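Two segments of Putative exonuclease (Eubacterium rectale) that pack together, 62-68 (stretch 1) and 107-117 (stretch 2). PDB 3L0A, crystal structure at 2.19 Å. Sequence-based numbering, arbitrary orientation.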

ATOM      1  N   VAL A  62     -15.003   4.816  21.230  1.00 25.85           N
ATOM      2  CA  VAL A  62     -14.275   5.635  22.155  1.00 25.47           C
ATOM      3  C   VAL A  62     -15.125   6.784  22.663  1.00 26.01           C
ATOM      4  O   VAL A  62     -15.106   7.055  23.882  1.00 24.86           O
ATOM      5  CB  VAL A  62     -12.972   6.154  21.541  1.00 25.48           C
ATOM      6  CG1 VAL A  62     -12.346   7.105  22.483  1.00 25.83           C
ATOM      7  CG2 VAL A  62     -11.996   4.969  21.186  1.00 24.03           C
ATOM      8  N   ASP A  63     -15.887   7.451  21.786  1.00 25.59           N
ATOM      9  CA  ASP A  63     -16.842   8.499  22.268  1.00 26.19           C
ATOM     10  C   ASP A  63     -17.763   7.916  23.315  1.00 26.09           C
ATOM     11  O   ASP A  63     -18.004   8.477  24.397  1.00 26.75           O
ATOM     12  CB  ASP A  63     -17.766   8.994  21.152  1.00 26.70           C
ATOM     13  CG  ASP A  63     -17.144  10.029  20.289  1.00 28.46           C
ATOM     14  OD1 ASP A  63     -16.209  10.712  20.743  1.00 29.81           O
ATOM     15  OD2 ASP A  63     -17.605  10.165  19.138  1.00 33.55           O
ATOM     16  N   SER A  64     -18.313   6.768  22.964  1.00 25.98           N
ATOM     17  CA  SER A  64     -19.236   6.119  23.835  1.00 25.76           C
ATOM     18  C   SER A  64     -18.627   5.739  25.191  1.00 24.66           C
ATOM     19  O   SER A  64     -19.321   5.809  26.211  1.00 24.08           O
ATOM     20  CB  SER A  64     -19.848   4.906  23.184  1.00 26.09           C
ATOM     21  OG  SER A  64     -21.007   4.613  23.946  1.00 29.39           O
ATOM     22  N   TYR A  65     -17.354   5.335  25.207  1.00 23.44           N
ATOM     23  CA  TYR A  65     -16.671   5.062  26.492  1.00 22.47           C
ATOM     24  C   TYR A  65     -16.720   6.315  27.373  1.00 22.99           C
ATOM     25  O   TYR A  65     -17.153   6.228  28.530  1.00 23.33           O
ATOM     26  CB  TYR A  65     -15.223   4.573  26.327  1.00 21.86           C
ATOM     27  CG  TYR A  65     -14.509   4.476  27.645  1.00 19.64           C
ATOM     28  CD1 TYR A  65     -14.727   3.423  28.487  1.00 18.75           C
ATOM     29  CD2 TYR A  65     -13.681   5.474  28.066  1.00 16.76           C
ATOM     30  CE1 TYR A  65     -14.119   3.363  29.707  1.00 19.79           C
ATOM     31  CE2 TYR A  65     -13.074   5.421  29.254  1.00 18.50           C
ATOM     32  CZ  TYR A  65     -13.303   4.362  30.082  1.00 19.63           C
ATOM     33  OH  TYR A  65     -12.695   4.305  31.269  1.00 16.44           O
ATOM     34  N   PHE A  66     -16.348   7.476  26.830  1.00 22.95           N
ATOM     35  CA  PHE A  66     -16.293   8.688  27.655  1.00 23.62           C
ATOM     36  C   PHE A  66     -17.649   9.247  28.095  1.00 24.24           C
ATOM     37  O   PHE A  66     -17.726   9.886  29.157  1.00 23.64           O
ATOM     38  CB  PHE A  66     -15.441   9.754  26.980  1.00 23.57           C
ATOM     39  CG  PHE A  66     -13.988   9.395  26.929  1.00 22.66           C
ATOM     40  CD1 PHE A  66     -13.176   9.568  28.018  1.00 23.23           C
ATOM     41  CD2 PHE A  66     -13.428   8.874  25.804  1.00 22.94           C
ATOM     42  CE1 PHE A  66     -11.824   9.239  27.960  1.00 23.41           C
ATOM     43  CE2 PHE A  66     -12.068   8.541  25.758  1.00 23.66           C
ATOM     44  CZ  PHE A  66     -11.290   8.723  26.842  1.00 22.30           C
ATOM     45  N   GLU A  67     -18.705   8.974  27.315  1.00 24.26           N
ATOM     46  CA  GLU A  67     -20.091   9.403  27.628  1.00 24.27           C
ATOM     47  C   GLU A  67     -20.784   8.458  28.608  1.00 24.69           C
ATOM     48  O   GLU A  67     -21.798   8.837  29.225  1.00 25.37           O
ATOM     49  CB  GLU A  67     -20.904   9.541  26.310  1.00 24.78           C
ATOM     50  CG  GLU A  67     -22.398   9.923  26.399  1.00 25.15           C
ATOM     51  CD  GLU A  67     -23.095   9.985  25.012  1.00 27.39           C
ATOM     52  OE1 GLU A  67     -22.877   9.075  24.179  1.00 29.40           O
ATOM     53  OE2 GLU A  67     -23.866  10.947  24.756  1.00 28.16           O
ATOM     54  N   GLY A  68     -20.244   7.244  28.782  1.00 24.60           N
ATOM     55  CA  GLY A  68     -20.867   6.234  29.661  1.00 24.35           C
ATOM     56  C   GLY A  68     -22.092   5.621  29.003  1.00 24.70           C
ATOM     57  O   GLY A  68     -23.091   5.319  29.660  1.00 24.75           O
TER
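Stretch 2 107-117: FMKYMSGQKQV

Stretch 2 lies against the last turns of a helix in stretch 1 through a small contact without a single cross-stretch hydrogen bond, built around one phenylalanine ring and two selenomethionine methyls and continued along the helix end by the side chains of Lys115 and Gln116.

The helix of stretch 1 runs through Glu67 and stops at Gly68, whose positive phi (75°) and two backbone bonds, Gly68 N to Ser64 O at 3.1 Å (weak) and Gly68 N to Tyr65 O at 3.3 Å, form a Schellman motif. Stretch 2 enters as the tail of another helix, 107-110, leaves it through Met111 and Ser112, passes Gly113 and Gln114 in extended form, and turns a corner at Lys115 and Gln116. Along this path it goes from Met108 and Met111 at the Phe66 ring to Lys115 over Phe66 and Glu67, then to Gln116 beside Glu67 and Asp63. No regular pairing of backbones results; the nearest approach of CA atoms is Glu67 CA to Lys115 CA, 5.8 Å. Every close contact made by stretch 2 comes from a side chain, and Lys115 meets the backbone of stretch 1 directly.

Phe66 is the centre of the contact. Its CB points toward stretch 2, and with 103 Å² covered it gives up more surface than any other residue here. Met111 comes over one face of the ring: its CE is 4.1 Å from Phe66 CG and lies 16° off the ring normal, a CH-pi arrangement. Met108 approaches the edge instead, with its CE 4.1 Å from Phe66 CE1 near the ring plane. One aromatic side chain thus receives two flexible methyl-tipped chains from different directions, the second reaching in from a CA-to-CB bond that points sideways.

Beyond the ring, Lys115 lays its aliphatic part over the helix end. Its CG is 3.5 Å from Phe66 O and 4.1 Å from Glu67 CA, while its CE passes 4.3 Å from Phe66 CB. The charged end turns back to its own stretch: Lys115 NZ donates to Met111 O at 2.7 Å and, weakly, to Gly113 O at 3.4 Å. The lysine thus ties its end back to the segment from Met111 to Gly113 while its methylenes serve the contact.

Gln116, with positive phi (51°) at the corner, reaches two acidic residues one helical turn apart. Glu67, in an extended t, t conformation, brings OE2 to 3.4 Å from Gln116 CG, and Asp63 CG lies 3.8 Å from Gln116 NE2. These are packing contacts; the amide finds its hydrogen bonds elsewhere in the structure. The rule to read here is economical: apolar groups pack around one ring, and the Lys115 ammonium and the Gln116 amide find their hydrogen bonds away from stretch 1.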

ATOM      1  N   PHE A 107      -3.847  15.258  29.183  1.00 21.76           N
ATOM      2  CA  PHE A 107      -4.826  14.923  28.159  1.00 21.42           C
ATOM      3  C   PHE A 107      -6.172  14.768  28.838  1.00 21.15           C
ATOM      4  O   PHE A 107      -7.160  15.352  28.393  1.00 20.50           O
ATOM      5  CB  PHE A 107      -4.400  13.643  27.435  1.00 20.78           C
ATOM      6  CG  PHE A 107      -5.177  13.321  26.119  1.00 20.45           C
ATOM      7  CD1 PHE A 107      -6.544  13.065  26.113  1.00 19.62           C
ATOM      8  CD2 PHE A 107      -4.493  13.223  24.906  1.00 19.44           C
ATOM      9  CE1 PHE A 107      -7.215  12.736  24.935  1.00 20.21           C
ATOM     10  CE2 PHE A 107      -5.150  12.881  23.722  1.00 17.58           C
ATOM     11  CZ  PHE A 107      -6.498  12.638  23.738  1.00 18.99           C
HETATM   12  N   MSE A 108      -6.221  14.029  29.944  1.00 21.62           N
HETATM   13  CA  MSE A 108      -7.518  13.855  30.651  1.00 21.80           C
HETATM   14  C   MSE A 108      -8.133  15.205  31.076  1.00 22.10           C
HETATM   15  O   MSE A 108      -9.323  15.298  31.244  1.00 24.29           O
HETATM   16  CB  MSE A 108      -7.428  12.886  31.851  1.00 20.87           C
HETATM   17  CG  MSE A 108      -7.342  11.411  31.474  1.00 21.10           C
HETATM   18 SE   MSE A 108      -8.673  10.828  30.235  0.75 19.32          SE
HETATM   19  CE  MSE A 108     -10.137  10.634  31.462  1.00 23.32           C
ATOM     20  N   LYS A 109      -7.369  16.265  31.233  1.00 22.23           N
ATOM     21  CA  LYS A 109      -7.995  17.525  31.624  1.00 22.53           C
ATOM     22  C   LYS A 109      -8.810  18.094  30.486  1.00 21.49           C
ATOM     23  O   LYS A 109      -9.812  18.745  30.717  1.00 22.15           O
ATOM     24  CB  LYS A 109      -6.975  18.564  32.092  1.00 22.44           C
ATOM     25  CG  LYS A 109      -6.284  18.269  33.410  1.00 25.24           C
ATOM     26  CD  LYS A 109      -4.953  19.087  33.491  1.00 26.94           C
ATOM     27  CE  LYS A 109      -4.226  19.021  34.873  1.00 29.33           C
ATOM     28  NZ  LYS A 109      -2.824  19.576  34.763  1.00 29.15           N
ATOM     29  N   TYR A 110      -8.385  17.875  29.252  1.00 21.27           N
ATOM     30  CA  TYR A 110      -9.139  18.428  28.115  1.00 20.58           C
ATOM     31  C   TYR A 110     -10.407  17.603  27.878  1.00 20.21           C
ATOM     32  O   TYR A 110     -11.402  18.094  27.314  1.00 18.99           O
ATOM     33  CB  TYR A 110      -8.288  18.492  26.870  1.00 20.30           C
ATOM     34  CG  TYR A 110      -7.331  19.608  26.859  1.00 20.27           C
ATOM     35  CD1 TYR A 110      -6.179  19.557  27.625  1.00 21.89           C
ATOM     36  CD2 TYR A 110      -7.548  20.745  26.080  1.00 20.73           C
ATOM     37  CE1 TYR A 110      -5.277  20.606  27.630  1.00 20.49           C
ATOM     38  CE2 TYR A 110      -6.637  21.799  26.083  1.00 21.98           C
ATOM     39  CZ  TYR A 110      -5.509  21.725  26.865  1.00 21.73           C
ATOM     40  OH  TYR A 110      -4.593  22.761  26.896  1.00 21.20           O
HETATM   41  N   MSE A 111     -10.367  16.355  28.344  1.00 19.96           N
HETATM   42  CA  MSE A 111     -11.490  15.475  28.202  1.00 20.14           C
HETATM   43  C   MSE A 111     -12.459  15.651  29.365  1.00 20.79           C
HETATM   44  O   MSE A 111     -13.450  14.932  29.435  1.00 21.05           O
HETATM   45  CB  MSE A 111     -11.027  14.020  28.125  1.00 19.44           C
HETATM   46  CG  MSE A 111     -10.208  13.736  26.934  1.00 19.78           C
HETATM   47 SE   MSE A 111     -11.220  14.033  25.270  0.75 14.96          SE
HETATM   48  CE  MSE A 111     -12.893  13.106  25.590  1.00 18.96           C
ATOM     49  N   SER A 112     -12.232  16.604  30.263  1.00 22.19           N
ATOM     50  CA  SER A 112     -13.042  16.636  31.501  1.00 23.13           C
ATOM     51  C   SER A 112     -14.342  17.470  31.381  1.00 24.32           C
ATOM     52  O   SER A 112     -15.089  17.595  32.352  1.00 24.38           O
ATOM     53  CB  SER A 112     -12.200  17.107  32.698  1.00 23.31           C
ATOM     54  OG  SER A 112     -11.766  18.440  32.548  1.00 22.42           O
ATOM     55  N   GLY A 113     -14.645  18.003  30.190  1.00 25.33           N
ATOM     56  CA  GLY A 113     -15.833  18.865  30.044  1.00 25.40           C
ATOM     57  C   GLY A 113     -17.132  18.079  29.937  1.00 25.50           C
ATOM     58  O   GLY A 113     -17.142  16.829  29.892  1.00 25.28           O
ATOM     59  N   GLN A 114     -18.233  18.811  29.842  1.00 25.21           N
ATOM     60  CA  GLN A 114     -19.531  18.196  29.559  1.00 25.22           C
ATOM     61  C   GLN A 114     -19.398  17.352  28.285  1.00 24.99           C
ATOM     62  O   GLN A 114     -18.607  17.684  27.404  1.00 24.85           O
ATOM     63  CB  GLN A 114     -20.631  19.260  29.477  1.00 25.38           C
ATOM     64  CG  GLN A 114     -20.785  20.034  30.813  1.00 26.54           C
ATOM     65  CD  GLN A 114     -21.752  21.251  30.763  1.00 27.65           C
ATOM     66  OE1 GLN A 114     -22.554  21.407  29.825  1.00 27.25           O
ATOM     67  NE2 GLN A 114     -21.689  22.100  31.802  1.00 26.92           N
ATOM     68  N   LYS A 115     -20.124  16.234  28.237  1.00 24.52           N
ATOM     69  CA  LYS A 115     -19.933  15.186  27.235  1.00 24.30           C
ATOM     70  C   LYS A 115     -21.082  15.187  26.224  1.00 23.68           C
ATOM     71  O   LYS A 115     -22.241  15.167  26.621  1.00 23.03           O
ATOM     72  CB  LYS A 115     -19.849  13.812  27.939  1.00 24.83           C
ATOM     73  CG  LYS A 115     -18.445  13.167  28.080  1.00 25.67           C
ATOM     74  CD  LYS A 115     -17.379  14.063  28.734  1.00 26.62           C
ATOM     75  CE  LYS A 115     -16.172  13.285  29.373  1.00 27.11           C
ATOM     76  NZ  LYS A 115     -15.596  13.931  30.654  1.00 22.14           N
ATOM     77  N   GLN A 116     -20.760  15.213  24.923  1.00 23.67           N
ATOM     78  CA  GLN A 116     -21.772  15.232  23.820  1.00 23.82           C
ATOM     79  C   GLN A 116     -22.885  16.325  23.960  1.00 23.32           C
ATOM     80  O   GLN A 116     -24.091  16.040  23.890  1.00 22.93           O
ATOM     81  CB  GLN A 116     -22.410  13.830  23.604  1.00 24.14           C
ATOM     82  CG  GLN A 116     -21.450  12.687  23.153  1.00 24.96           C
ATOM     83  CD  GLN A 116     -20.652  13.032  21.920  1.00 24.76           C
ATOM     84  OE1 GLN A 116     -21.174  13.605  20.956  1.00 29.20           O
ATOM     85  NE2 GLN A 116     -19.381  12.687  21.940  1.00 25.73           N
ATOM     86  N   VAL A 117     -22.437  17.572  24.103  1.00 22.82           N
ATOM     87  CA  VAL A 117     -23.301  18.734  24.323  1.00 22.70           C
ATOM     88  C   VAL A 117     -23.844  19.257  23.009  1.00 22.88           C
ATOM     89  O   VAL A 117     -23.063  19.617  22.143  1.00 23.31           O
ATOM     90  CB  VAL A 117     -22.512  19.882  25.015  1.00 22.30           C
ATOM     91  CG1 VAL A 117     -23.419  21.091  25.324  1.00 20.76           C
ATOM     92  CG2 VAL A 117     -21.858  19.361  26.298  1.00 22.86           C
TER